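Side-chain contact in replication initiation and membrane attachment protein (PDB 5WTN), which probably helps initiate DNA replication as a tetrameric primosomal protein, attaching to the membrane and partnering other primosome components: residues A[234-239]-A[264-269]. Residues are numbered along the deposited sequence; the frame is centred on the assembly and turned at random.
Sequences KKLAFL and DALRRA
Leu236 and Leu266 meet through their side-chain branches, joining helix 227-240 to helix 263-278. The contact is apolar and small, with 122 Å² buried between the two segments. One methyl of Leu236 does the touching. Leu236 CD1 lies 3.8 Å from Leu266 CG and 3.9 Å from Leu266 CD2, so it rests against the branch point and one arm of the fork. Leu236 sets CG opposite its own carbonyl carbon (chi1 -73°). CD1 then continues the chain away from CA (chi2 172°) and reaches the second helix. Leu266 is turned differently: its CG stands opposite the backbone N (chi1 -176°), and the two leucines pass at a slant.

Arg267 adds a second apolar surface from its backbone and the start of its side chain. Leu236 CD1 is 4.2 Å from Arg267 CA and 4.3 Å from Arg267 CG. These two residues mark the nearest backbone approach, with Leu236 CA and Arg267 CA 7.2 Å apart. Met247 of helix 244-254 touches both leucines, and Leu250 of that helix packs on Leu266. Three helices thus share this hydrophobic interior.

The polar end of Arg267 serves a different interaction. Its NH1 hydrogen-bonds to the backbone O of Arg120 of the second subunit, and its side chain also packs on Glu122 there. Lys235, one residue before Leu236, forms a salt bridge with Asp121 of that subunit.

The start of the Arg267 side chain thus lies loosely beside Leu236, while its guanidinium reaches the second subunit. Between the two helical segments the contact has no polar or charged component. It is apolar packing of buried leucines, shared with Met247, whereas Arg267 and Lys235 link this helical region to the second subunit of the tetramer.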
ATOM      1  N   LYS A 234       8.278  36.431  -2.898  1.00 30.35           N
ATOM      2  CA  LYS A 234       7.033  36.230  -3.623  1.00 28.94           C
ATOM      3  C   LYS A 234       5.948  35.637  -2.730  1.00 27.44           C
ATOM      4  O   LYS A 234       4.837  36.150  -2.674  1.00 27.50           O
ATOM      5  CB  LYS A 234       7.280  35.301  -4.818  1.00 34.95           C
ATOM      6  CG  LYS A 234       7.340  35.986  -6.179  1.00 38.89           C
ATOM      7  CD  LYS A 234       8.030  35.100  -7.232  1.00 45.12           C
ATOM      8  CE  LYS A 234       7.225  33.847  -7.584  1.00 49.53           C
ATOM      9  NZ  LYS A 234       8.055  32.743  -8.205  1.00 51.25           N
ATOM     10  N   LYS A 235       6.271  34.561  -2.022  1.00 30.34           N
ATOM     11  CA  LYS A 235       5.269  33.865  -1.223  1.00 27.90           C
ATOM     12  C   LYS A 235       4.844  34.740  -0.073  1.00 28.14           C
ATOM     13  O   LYS A 235       3.672  34.764   0.294  1.00 28.38           O
ATOM     14  CB  LYS A 235       5.802  32.535  -0.692  1.00 27.01           C
ATOM     15  CG  LYS A 235       6.446  31.651  -1.739  1.00 27.98           C
ATOM     16  CD  LYS A 235       6.400  30.191  -1.308  1.00 28.93           C
ATOM     17  CE  LYS A 235       7.029  29.265  -2.346  1.00 33.38           C
ATOM     18  NZ  LYS A 235       7.317  27.928  -1.746  1.00 33.23           N
ATOM     19  N   LEU A 236       5.804  35.459   0.497  1.00 29.37           N
ATOM     20  CA  LEU A 236       5.519  36.306   1.644  1.00 29.10           C
ATOM     21  C   LEU A 236       4.606  37.468   1.242  1.00 29.65           C
ATOM     22  O   LEU A 236       3.592  37.747   1.896  1.00 27.28           O
ATOM     23  CB  LEU A 236       6.823  36.795   2.250  1.00 27.34           C
ATOM     24  CG  LEU A 236       7.529  35.662   2.994  1.00 28.90           C
ATOM     25  CD1 LEU A 236       8.928  36.077   3.453  1.00 26.80           C
ATOM     26  CD2 LEU A 236       6.670  35.215   4.171  1.00 25.39           C
ATOM     27  N   ALA A 237       4.959  38.115   0.137  1.00 28.50           N
ATOM     28  CA  ALA A 237       4.173  39.209  -0.406  1.00 26.91           C
ATOM     29  C   ALA A 237       2.755  38.760  -0.713  1.00 28.81           C
ATOM     30  O   ALA A 237       1.791  39.480  -0.451  1.00 32.36           O
ATOM     31  CB  ALA A 237       4.825  39.746  -1.660  1.00 27.00           C
ATOM     32  N   PHE A 238       2.626  37.571  -1.286  1.00 26.66           N
ATOM     33  CA  PHE A 238       1.327  37.108  -1.728  1.00 25.47           C
ATOM     34  C   PHE A 238       0.487  36.702  -0.531  1.00 27.36           C
ATOM     35  O   PHE A 238      -0.692  37.037  -0.442  1.00 28.92           O
ATOM     36  CB  PHE A 238       1.487  35.939  -2.693  1.00 25.75           C
ATOM     37  CG  PHE A 238       0.193  35.256  -3.033  1.00 28.05           C
ATOM     38  CD1 PHE A 238      -0.529  35.626  -4.158  1.00 27.25           C
ATOM     39  CD2 PHE A 238      -0.305  34.233  -2.226  1.00 25.40           C
ATOM     40  CE1 PHE A 238      -1.732  34.989  -4.465  1.00 29.63           C
ATOM     41  CE2 PHE A 238      -1.501  33.600  -2.521  1.00 21.86           C
ATOM     42  CZ  PHE A 238      -2.215  33.974  -3.640  1.00 28.18           C
ATOM     43  N   LEU A 239       1.099  35.949   0.373  1.00 28.41           N
ATOM     44  CA  LEU A 239       0.405  35.444   1.547  1.00 28.00           C
ATOM     45  C   LEU A 239      -0.048  36.581   2.460  1.00 30.63           C
ATOM     46  O   LEU A 239      -1.170  36.560   2.960  1.00 32.52           O
ATOM     47  CB  LEU A 239       1.312  34.485   2.320  1.00 26.42           C
ATOM     48  CG  LEU A 239       0.792  33.995   3.673  1.00 25.57           C
ATOM     49  CD1 LEU A 239      -0.362  33.062   3.461  1.00 20.33           C
ATOM     50  CD2 LEU A 239       1.873  33.308   4.488  1.00 21.69           C
ATOM     51  N   ASP A 264      14.537  32.302   6.965  1.00 42.91           N
ATOM     52  CA  ASP A 264      13.893  32.040   8.252  1.00 42.07           C
ATOM     53  C   ASP A 264      13.598  33.350   8.987  1.00 40.06           C
ATOM     54  O   ASP A 264      12.475  33.576   9.427  1.00 39.30           O
ATOM     55  CB  ASP A 264      14.761  31.107   9.109  1.00 43.99           C
ATOM     56  CG  ASP A 264      14.356  29.630   8.986  1.00 53.67           C
ATOM     57  OD1 ASP A 264      13.782  29.227   7.941  1.00 48.96           O
ATOM     58  OD2 ASP A 264      14.618  28.869   9.951  1.00 57.61           O
ATOM     59  N   ALA A 265      14.598  34.224   9.076  1.00 40.72           N
ATOM     60  CA  ALA A 265      14.453  35.525   9.736  1.00 38.73           C
ATOM     61  C   ALA A 265      13.499  36.468   8.995  1.00 39.80           C
ATOM     62  O   ALA A 265      12.723  37.196   9.624  1.00 39.20           O
ATOM     63  CB  ALA A 265      15.797  36.176   9.889  1.00 38.30           C
ATOM     64  N   LEU A 266      13.573  36.463   7.664  1.00 36.71           N
ATOM     65  CA  LEU A 266      12.637  37.210   6.831  1.00 33.31           C
ATOM     66  C   LEU A 266      11.200  36.753   7.067  1.00 31.58           C
ATOM     67  O   LEU A 266      10.311  37.576   7.232  1.00 30.69           O
ATOM     68  CB  LEU A 266      12.994  37.038   5.359  1.00 29.09           C
ATOM     69  CG  LEU A 266      12.152  37.830   4.362  1.00 25.62           C
ATOM     70  CD1 LEU A 266      12.294  39.314   4.595  1.00 30.65           C
ATOM     71  CD2 LEU A 266      12.556  37.508   2.953  1.00 26.09           C
ATOM     72  N   ARG A 267      10.984  35.439   7.089  1.00 32.43           N
ATOM     73  CA  ARG A 267       9.666  34.872   7.362  1.00 32.06           C
ATOM     74  C   ARG A 267       9.085  35.382   8.675  1.00 34.47           C
ATOM     75  O   ARG A 267       7.915  35.755   8.729  1.00 36.30           O
ATOM     76  CB  ARG A 267       9.698  33.329   7.346  1.00 35.95           C
ATOM     77  CG  ARG A 267       9.835  32.709   5.935  1.00 33.27           C
ATOM     78  CD  ARG A 267       9.839  31.163   5.914  1.00 33.27           C
ATOM     79  NE  ARG A 267       8.645  30.542   6.511  1.00 33.47           N
ATOM     80  CZ  ARG A 267       8.387  29.230   6.474  1.00 32.10           C
ATOM     81  NH1 ARG A 267       9.231  28.411   5.851  1.00 28.58           N
ATOM     82  NH2 ARG A 267       7.283  28.733   7.046  1.00 30.08           N
ATOM     83  N   ARG A 268       9.903  35.416   9.724  1.00 37.12           N
ATOM     84  CA  ARG A 268       9.460  35.928  11.019  1.00 37.64           C
ATOM     85  C   ARG A 268       9.058  37.392  10.946  1.00 34.90           C
ATOM     86  O   ARG A 268       8.003  37.768  11.437  1.00 37.02           O
ATOM     87  CB  ARG A 268      10.552  35.760  12.074  1.00 43.55           C
ATOM     88  CG  ARG A 268      10.942  34.310  12.320  1.00 51.19           C
ATOM     89  CD  ARG A 268      11.706  34.111  13.631  1.00 52.12           C
ATOM     90  NE  ARG A 268      12.433  32.844  13.594  1.00 55.79           N
ATOM     91  CZ  ARG A 268      13.714  32.733  13.254  1.00 57.54           C
ATOM     92  NH1 ARG A 268      14.416  33.825  12.947  1.00 49.20           N
ATOM     93  NH2 ARG A 268      14.300  31.539  13.229  1.00 59.48           N
ATOM     94  N   ALA A 269       9.915  38.208  10.343  1.00 32.82           N
ATOM     95  CA  ALA A 269       9.661  39.631  10.182  1.00 32.35           C
ATOM     96  C   ALA A 269       8.332  39.857   9.479  1.00 35.07           C
ATOM     97  O   ALA A 269       7.536  40.705   9.891  1.00 34.46           O
ATOM     98  CB  ALA A 269      10.774  40.263   9.386  1.00 28.90           C
TER